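Local coordinates for endo-1,4-beta-mannanase (Eisenia fetida, PDB 5Y6T), which probably hydrolyses internal beta-1,4-mannosidic linkages of mannan polysaccharides, as a cold-adapted endo-mannanase of glycoside hydrolase family GH5, at residues A[22-27]-A[62-67]; A[266-271]-A[295-300]. One frame throughout, in Å; residues are numbered along the deposited sequence.

Contact 1. Residues A[22-27]-A[62-67]; sequences VFMSGM and GGNSLR
The carboxamide of Asn-64 lies against the backbone of Phe-23 to Ser-25 and uses both of its polar atoms there. Its ND2 gives a hydrogen bond to Phe-23 O (2.9 Å), with the acceptor close to the amide plane, and has a second acceptor in Ile-360 O. Its OD1 takes the backbone N-H of Ser-25 at 2.8 Å, tilted 32° from the carbonyl plane, while Ser-65 OG donates to the same oxygen almost in line with the side-chain carbonyl. CG of Asn-64 sits between its own backbone N and carbonyl carbon (chi1 63°), which brings the amide round to the neighbouring strand while Asn-64 N bonds straight to Ser-25 O. With an alanine here, Phe-23 O and the Ser-25 N-H would probably lose these partners, and the Ser-65 hydroxyl its acceptor, though Trp-324 NE1 still binds that oxygen.

The pairing joins two neighbouring parallel strands of the GH5 (beta/alpha)8 barrel, 20-28 and 65-72, linked by helix 42-60 as a beta-alpha-beta crossover. Further along, Arg-67 N donates to Met-27 O at 3.1 Å. Gly-26 faces Ser-65 so closely that a CB would clash with Ser-65 O; its CA makes a C-H...O contact there instead. Beside it, Met-24 CB packs on Ser-65 OG (3.5 Å), and the bent methionine chain brings SD alongside Ser-65 CB. One water bridges Ser-25 OG and Gly-62 O, where a Schellman motif ends the helix.

Contact 2. Residues A[266-271]-A[295-300]; sequences HTYAWE and IGEFSQ
Tyr-268 OH donates a hydrogen bond to Glu-297 OE1 at 2.7 Å, meeting the carboxylate on its anti side and 25° out of its plane. The oxygen lies at the edge of the phenol ring, whose plane is steeply inclined to that of the carboxylate, at 73°. The other oxygen, OE2, is held from outside the two segments by a salt bridge to Arg-67 and also bonds to a hydroxyl of a bound Tris molecule. On the backbone, Thr-267 N donates to Glu-297 O (2.9 Å), and one water spans the next step, lying between Thr-267 O and Ser-299 N and accepting from the latter.

Glu-297 lies over one face of the His-266 imidazole. Its CG stands 3.5 Å from the ring centroid, almost exactly on the ring normal, in a CH-pi contact, and the carboxylate continues over the ring nearly parallel to it, bringing OE2 to 3.1 Å from CE1. The glutamate chain is extended beyond CG (chi2 -176°), which carries its carboxylate past the ring centre toward the ND1-CE1 side. The imidazole nitrogens bond elsewhere, NE2 to Gln-264 and ND1 to Glu-167.

Farther out, Ser-299 OG approaches the Tyr-268 ring at its edge, 3.8 Å from CE1, while its own hydrogen bonds run to Asn-334 O and Gly-302 N. Thr-267 CG2 touches Ile-295 CG2 at 4.1 Å, and Phe-298 CB rests on Thr-267 O.

Tyrosine and arginine thus bind separate oxygens of one buried carboxylate, fixing its rotation over the imidazole, and the bound Tris, probably from the crystallisation liquor, may mark a pocket at Glu-297; this is consistent with the strand-end glutamate nucleophile of GH5 enzymes.

In the fold
Both segments of contact 1 precede those of contact 2 in the sequence, and the contact centres lie about 17 Å apart in the same barrel sheet. Contact 1 joins strands 20-28 and 65-72 early in the chain; contact 2 joins strand 293-297 to the end of strand 262-266 and the loop after it. Strand 322-325 lies between the two regions, pairing with 20-28 and bonding to Ile-295. The contacts meet where Arg-67 of contact 1 reaches Glu-297 and His-266 of contact 2. Arg-67 is also held by Asn-28 OD1 and by a salt bridge to Glu-163, so charged groups from several strands gather at the C-terminal mouth of the barrel, beside the bound Tris, consistent with a GH5 active site.

Contact 1. Residues A[22-27]-A[62-67]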
ATOM      1  N   VAL A  22       2.152  13.041  12.027  1.00 22.48           N
ATOM      2  CA  VAL A  22       0.743  12.681  11.685  1.00 22.08           C
ATOM      3  C   VAL A  22       0.634  11.165  11.660  1.00 21.11           C
ATOM      4  O   VAL A  22       1.586  10.483  11.368  1.00 21.33           O
ATOM      5  CB  VAL A  22       0.288  13.302  10.341  1.00 24.32           C
ATOM      6  CG1 VAL A  22       0.150  14.812  10.516  1.00 26.84           C
ATOM      7  CG2 VAL A  22       1.252  13.024   9.192  1.00 22.50           C
ATOM      8  N   PHE A  23      -0.571  10.662  11.927  1.00 19.24           N
ATOM      9  CA  PHE A  23      -0.836   9.228  11.924  1.00 20.88           C
ATOM     10  C   PHE A  23      -1.929   8.945  10.898  1.00 22.22           C
ATOM     11  O   PHE A  23      -2.956   9.578  10.947  1.00 22.53           O
ATOM     12  CB  PHE A  23      -1.310   8.830  13.310  1.00 21.84           C
ATOM     13  CG  PHE A  23      -1.609   7.365  13.472  1.00 22.24           C
ATOM     14  CD1 PHE A  23      -2.862   6.879  13.179  1.00 21.01           C
ATOM     15  CD2 PHE A  23      -0.601   6.470  13.879  1.00 21.45           C
ATOM     16  CE1 PHE A  23      -3.148   5.519  13.326  1.00 21.73           C
ATOM     17  CE2 PHE A  23      -0.892   5.122  14.055  1.00 21.50           C
ATOM     18  CZ  PHE A  23      -2.164   4.671  13.827  1.00 20.99           C
ATOM     19  N   MET A  24      -1.731   7.975  10.011  1.00 19.87           N
ATOM     20  CA  MET A  24      -2.746   7.707   9.009  1.00 21.97           C
ATOM     21  C   MET A  24      -3.758   6.695   9.565  1.00 23.37           C
ATOM     22  O   MET A  24      -3.472   5.497   9.682  1.00 21.92           O
ATOM     23  CB  MET A  24      -2.099   7.109   7.729  1.00 21.37           C
ATOM     24  CG  MET A  24      -1.057   8.005   7.095  1.00 21.68           C
ATOM     25  SD  MET A  24      -1.729   9.509   6.372  1.00 24.39           S
ATOM     26  CE  MET A  24      -1.508  10.673   7.732  1.00 23.32           C
ATOM     27  N   SER A  25      -4.958   7.170   9.871  1.00 20.33           N
ATOM     28  CA  SER A  25      -6.011   6.343  10.405  1.00 20.53           C
ATOM     29  C   SER A  25      -7.145   6.227   9.411  1.00 19.38           C
ATOM     30  O   SER A  25      -7.659   7.223   9.004  1.00 20.63           O
ATOM     31  CB  SER A  25      -6.552   6.918  11.706  1.00 21.50           C
ATOM     32  OG  SER A  25      -7.612   6.168  12.241  1.00 22.94           O
ATOM     33  N   GLY A  26      -7.445   5.035   8.934  1.00 19.53           N
ATOM     34  CA  GLY A  26      -8.418   4.917   7.887  1.00 19.62           C
ATOM     35  C   GLY A  26      -8.689   3.503   7.473  1.00 20.35           C
ATOM     36  O   GLY A  26      -8.546   2.594   8.271  1.00 19.59           O
ATOM     37  N   MET A  27      -9.221   3.344   6.276  1.00 20.82           N
ATOM     38  CA  MET A  27      -9.577   2.013   5.768  1.00 20.17           C
ATOM     39  C   MET A  27      -8.978   1.762   4.424  1.00 19.29           C
ATOM     40  O   MET A  27      -8.867   2.684   3.596  1.00 20.75           O
ATOM     41  CB  MET A  27     -11.126   1.879   5.638  1.00 19.86           C
ATOM     42  CG  MET A  27     -11.869   2.151   6.921  1.00 19.51           C
ATOM     43  SD  MET A  27     -13.636   1.726   6.654  1.00 22.18           S
ATOM     44  CE  MET A  27     -14.418   2.561   8.028  1.00 23.25           C
ATOM     45  N   GLY A  62     -14.188   9.930  11.463  1.00 22.94           N
ATOM     46  CA  GLY A  62     -12.898  10.386  12.005  1.00 22.54           C
ATOM     47  C   GLY A  62     -11.628   9.882  11.353  1.00 22.00           C
ATOM     48  O   GLY A  62     -10.526  10.216  11.795  1.00 20.83           O
ATOM     49  N   GLY A  63     -11.753   9.159  10.247  1.00 21.49           N
ATOM     50  CA  GLY A  63     -10.542   8.718   9.558  1.00 20.54           C
ATOM     51  C   GLY A  63      -9.964   9.862   8.794  1.00 19.38           C
ATOM     52  O   GLY A  63     -10.658  10.869   8.467  1.00 24.04           O
ATOM     53  N   ASN A  64      -8.723   9.702   8.421  1.00 19.85           N
ATOM     54  CA  ASN A  64      -8.039  10.723   7.624  1.00 20.55           C
ATOM     55  C   ASN A  64      -7.350  10.224   6.393  1.00 20.86           C
ATOM     56  O   ASN A  64      -6.583  10.964   5.788  1.00 20.66           O
ATOM     57  CB  ASN A  64      -7.030  11.484   8.503  1.00 19.95           C
ATOM     58  CG  ASN A  64      -5.908  10.599   9.044  1.00 23.53           C
ATOM     59  OD1 ASN A  64      -5.624   9.498   8.473  1.00 21.22           O
ATOM     60  ND2 ASN A  64      -5.323  11.005  10.177  1.00 23.96           N
ATOM     61  N   SER A  65      -7.584   8.965   6.052  1.00 19.76           N
ATOM     62  CA  SER A  65      -6.859   8.353   4.978  1.00 20.55           C
ATOM     63  C   SER A  65      -7.547   7.121   4.496  1.00 20.54           C
ATOM     64  O   SER A  65      -8.434   6.553   5.148  1.00 18.90           O
ATOM     65  CB  SER A  65      -5.421   8.069   5.429  1.00 19.57           C
ATOM     66  OG  SER A  65      -5.431   7.275   6.610  1.00 19.92           O
ATOM     67  N   LEU A  66      -7.065   6.652   3.341  1.00 19.59           N
ATOM     68  CA  LEU A  66      -7.568   5.457   2.722  1.00 19.37           C
ATOM     69  C   LEU A  66      -6.539   4.843   1.793  1.00 20.09           C
ATOM     70  O   LEU A  66      -5.700   5.540   1.249  1.00 20.88           O
ATOM     71  CB  LEU A  66      -8.925   5.707   2.004  1.00 19.95           C
ATOM     72  CG  LEU A  66      -8.950   6.544   0.741  1.00 21.45           C
ATOM     73  CD1 LEU A  66      -8.542   5.786  -0.534  1.00 20.75           C
ATOM     74  CD2 LEU A  66     -10.270   7.208   0.617  1.00 22.01           C
ATOM     75  N   ARG A  67      -6.663   3.550   1.569  1.00 18.69           N
ATOM     76  CA  ARG A  67      -5.834   2.815   0.619  1.00 21.65           C
ATOM     77  C   ARG A  67      -6.721   2.187  -0.432  1.00 21.99           C
ATOM     78  O   ARG A  67      -7.687   1.513  -0.114  1.00 19.45           O
ATOM     79  CB  ARG A  67      -5.026   1.734   1.359  1.00 21.88           C
ATOM     80  CG  ARG A  67      -4.078   0.890   0.498  1.00 21.21           C
ATOM     81  CD  ARG A  67      -3.136   0.151   1.461  1.00 19.96           C
ATOM     82  NE  ARG A  67      -2.221  -0.785   0.809  1.00 17.91           N
ATOM     83  CZ  ARG A  67      -2.404  -2.103   0.750  1.00 18.71           C
ATOM     84  NH1 ARG A  67      -3.546  -2.699   1.142  1.00 21.47           N
ATOM     85  NH2 ARG A  67      -1.430  -2.844   0.210  1.00 17.91           N
TER
HETATM   86  O   HOH W   1      -9.478   7.980  13.259  1.00 21.19           O

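Contact 2. Residues A[266-271]-A[295-300]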
ATOM      1  N   HIS A 266       1.070  -5.838   6.986  1.00 17.96           N
ATOM      2  CA  HIS A 266      -0.291  -6.335   7.213  1.00 18.14           C
ATOM      3  C   HIS A 266      -0.277  -7.450   8.259  1.00 18.99           C
ATOM      4  O   HIS A 266       0.784  -8.073   8.494  1.00 19.10           O
ATOM      5  CB  HIS A 266      -0.815  -6.929   5.931  1.00 18.03           C
ATOM      6  CG  HIS A 266      -0.836  -5.934   4.814  1.00 18.07           C
ATOM      7  ND1 HIS A 266      -1.060  -6.286   3.493  1.00 18.45           N
ATOM      8  CD2 HIS A 266      -0.548  -4.612   4.808  1.00 18.34           C
ATOM      9  CE1 HIS A 266      -0.988  -5.202   2.752  1.00 17.29           C
ATOM     10  NE2 HIS A 266      -0.682  -4.176   3.521  1.00 18.59           N
ATOM     11  N   THR A 267      -1.383  -7.651   8.968  1.00 18.09           N
ATOM     12  CA  THR A 267      -1.322  -8.725   9.926  1.00 18.30           C
ATOM     13  C   THR A 267      -2.700  -9.299  10.129  1.00 19.70           C
ATOM     14  O   THR A 267      -3.681  -8.552  10.377  1.00 20.16           O
ATOM     15  CB  THR A 267      -0.662  -8.329  11.275  1.00 18.83           C
ATOM     16  OG1 THR A 267      -0.483  -9.522  12.131  1.00 22.06           O
ATOM     17  CG2 THR A 267      -1.525  -7.237  12.017  1.00 21.89           C
ATOM     18  N   TYR A 268      -2.758 -10.611  10.024  1.00 19.75           N
ATOM     19  CA  TYR A 268      -3.965 -11.372  10.314  1.00 22.20           C
ATOM     20  C   TYR A 268      -3.625 -12.600  11.110  1.00 22.70           C
ATOM     21  O   TYR A 268      -2.503 -13.151  10.994  1.00 21.50           O
ATOM     22  CB  TYR A 268      -4.580 -11.840   9.024  1.00 21.28           C
ATOM     23  CG  TYR A 268      -5.054 -10.677   8.148  1.00 20.77           C
ATOM     24  CD1 TYR A 268      -6.316 -10.086   8.362  1.00 20.47           C
ATOM     25  CD2 TYR A 268      -4.259 -10.171   7.122  1.00 20.29           C
ATOM     26  CE1 TYR A 268      -6.792  -9.128   7.492  1.00 20.04           C
ATOM     27  CE2 TYR A 268      -4.697  -9.155   6.283  1.00 20.07           C
ATOM     28  CZ  TYR A 268      -5.963  -8.597   6.488  1.00 21.30           C
ATOM     29  OH  TYR A 268      -6.439  -7.633   5.638  1.00 20.23           O
ATOM     30  N   ALA A 269      -4.625 -13.056  11.877  1.00 23.21           N
ATOM     31  CA  ALA A 269      -4.438 -14.260  12.661  1.00 24.26           C
ATOM     32  C   ALA A 269      -4.589 -15.487  11.783  1.00 26.33           C
ATOM     33  O   ALA A 269      -5.227 -15.475  10.724  1.00 29.08           O
ATOM     34  CB  ALA A 269      -5.404 -14.289  13.853  1.00 25.13           C
ATOM     35  N   TRP A 270      -3.883 -16.537  12.156  1.00 26.68           N
ATOM     36  CA  TRP A 270      -4.024 -17.834  11.438  1.00 25.08           C
ATOM     37  C   TRP A 270      -4.444 -18.824  12.525  1.00 23.36           C
ATOM     38  O   TRP A 270      -3.871 -18.884  13.582  1.00 23.49           O
ATOM     39  CB  TRP A 270      -2.690 -18.251  10.884  1.00 31.37           C
ATOM     40  CG  TRP A 270      -2.718 -19.576  10.209  1.00 32.28           C
ATOM     41  CD1 TRP A 270      -2.155 -20.744  10.637  1.00 34.95           C
ATOM     42  CD2 TRP A 270      -3.346 -19.850   8.972  1.00 41.82           C
ATOM     43  NE1 TRP A 270      -2.401 -21.726   9.704  1.00 38.04           N
ATOM     44  CE2 TRP A 270      -3.132 -21.212   8.683  1.00 38.92           C
ATOM     45  CE3 TRP A 270      -4.064 -19.069   8.063  1.00 48.38           C
ATOM     46  CZ2 TRP A 270      -3.611 -21.810   7.533  1.00 48.96           C
ATOM     47  CZ3 TRP A 270      -4.551 -19.669   6.906  1.00 54.42           C
ATOM     48  CH2 TRP A 270      -4.320 -21.021   6.651  1.00 54.08           C
ATOM     49  N   GLU A 271      -5.519 -19.522  12.253  1.00 27.42           N
ATOM     50  CA  GLU A 271      -6.126 -20.441  13.222  1.00 31.87           C
ATOM     51  C   GLU A 271      -6.352 -19.826  14.571  1.00 31.44           C
ATOM     52  O   GLU A 271      -6.012 -20.436  15.610  1.00 35.25           O
ATOM     53  CB  GLU A 271      -5.220 -21.655  13.344  1.00 31.73           C
ATOM     54  CG  GLU A 271      -5.087 -22.390  12.055  1.00 31.47           C
ATOM     55  CD  GLU A 271      -4.257 -23.664  12.223  1.00 33.20           C
ATOM     56  OE1 GLU A 271      -3.448 -23.792  13.170  1.00 41.09           O
ATOM     57  OE2 GLU A 271      -4.446 -24.531  11.388  1.00 31.98           O
ATOM     58  N   ILE A 295       0.594  -0.159   9.978  1.00 19.76           N
ATOM     59  CA  ILE A 295      -0.081  -1.458   9.962  1.00 18.80           C
ATOM     60  C   ILE A 295      -1.181  -1.290   8.884  1.00 21.68           C
ATOM     61  O   ILE A 295      -2.331  -0.888   9.205  1.00 19.61           O
ATOM     62  CB  ILE A 295      -0.642  -1.844  11.326  1.00 18.53           C
ATOM     63  CG1 ILE A 295       0.409  -1.683  12.447  1.00 19.60           C
ATOM     64  CG2 ILE A 295      -1.233  -3.256  11.250  1.00 19.59           C
ATOM     65  CD1 ILE A 295      -0.026  -2.187  13.845  1.00 20.21           C
ATOM     66  N   GLY A 296      -0.827  -1.663   7.652  1.00 18.23           N
ATOM     67  CA  GLY A 296      -1.579  -1.311   6.411  1.00 18.36           C
ATOM     68  C   GLY A 296      -2.831  -2.140   6.159  1.00 17.96           C
ATOM     69  O   GLY A 296      -3.631  -1.825   5.288  1.00 18.01           O
ATOM     70  N   GLU A 297      -2.945  -3.296   6.844  1.00 18.65           N
ATOM     71  CA  GLU A 297      -4.161  -4.093   6.866  1.00 17.58           C
ATOM     72  C   GLU A 297      -4.221  -4.894   8.184  1.00 19.37           C
ATOM     73  O   GLU A 297      -3.216  -5.408   8.660  1.00 19.02           O
ATOM     74  CB  GLU A 297      -4.183  -5.138   5.779  1.00 17.58           C
ATOM     75  CG  GLU A 297      -4.195  -4.673   4.321  1.00 17.19           C
ATOM     76  CD  GLU A 297      -4.310  -5.798   3.293  1.00 20.92           C
ATOM     77  OE1 GLU A 297      -4.706  -6.964   3.715  1.00 20.77           O
ATOM     78  OE2 GLU A 297      -4.018  -5.544   2.070  1.00 20.43           O
ATOM     79  N   PHE A 298      -5.436  -5.034   8.680  1.00 20.57           N
ATOM     80  CA  PHE A 298      -5.806  -5.921   9.799  1.00 20.02           C
ATOM     81  C   PHE A 298      -7.306  -5.866   9.883  1.00 20.57           C
ATOM     82  O   PHE A 298      -7.946  -5.012   9.292  1.00 19.13           O
ATOM     83  CB  PHE A 298      -5.226  -5.439  11.135  1.00 18.74           C
ATOM     84  CG  PHE A 298      -5.608  -4.047  11.499  1.00 18.89           C
ATOM     85  CD1 PHE A 298      -4.964  -2.916  10.969  1.00 19.16           C
ATOM     86  CD2 PHE A 298      -6.723  -3.809  12.261  1.00 20.72           C
ATOM     87  CE1 PHE A 298      -5.363  -1.632  11.313  1.00 21.77           C
ATOM     88  CE2 PHE A 298      -7.149  -2.536  12.549  1.00 19.64           C
ATOM     89  CZ  PHE A 298      -6.513  -1.443  12.060  1.00 21.24           C
ATOM     90  N   SER A 299      -7.903  -6.755  10.687  1.00 18.02           N
ATOM     91  CA  SER A 299      -9.347  -6.648  10.862  1.00 20.67           C
ATOM     92  C   SER A 299      -9.687  -7.384  12.158  1.00 21.59           C
ATOM     93  O   SER A 299      -8.881  -8.184  12.668  1.00 21.61           O
ATOM     94  CB  SER A 299     -10.082  -7.259   9.696  1.00 22.86           C
ATOM     95  OG  SER A 299      -9.919  -8.650   9.628  1.00 21.90           O
ATOM     96  N   GLN A 300     -10.847  -7.046  12.711  1.00 24.82           N
ATOM     97  CA  GLN A 300     -11.333  -7.704  13.880  1.00 24.77           C
ATOM     98  C   GLN A 300     -11.668  -9.176  13.533  1.00 22.91           C
ATOM     99  O   GLN A 300     -11.313 -10.141  14.259  1.00 24.82           O
ATOM    100  CB  GLN A 300     -12.539  -6.924  14.437  1.00 27.07           C
ATOM    101  CG  GLN A 300     -13.074  -7.524  15.764  1.00 27.66           C
ATOM    102  CD  GLN A 300     -14.244  -6.706  16.224  1.00 26.64           C
ATOM    103  OE1 GLN A 300     -14.060  -5.604  16.732  1.00 24.78           O
ATOM    104  NE2 GLN A 300     -15.439  -7.202  16.029  1.00 31.16           N
TER
HETATM  105  O   HOH W   2      -5.995  -8.769  11.817  1.00 21.19           O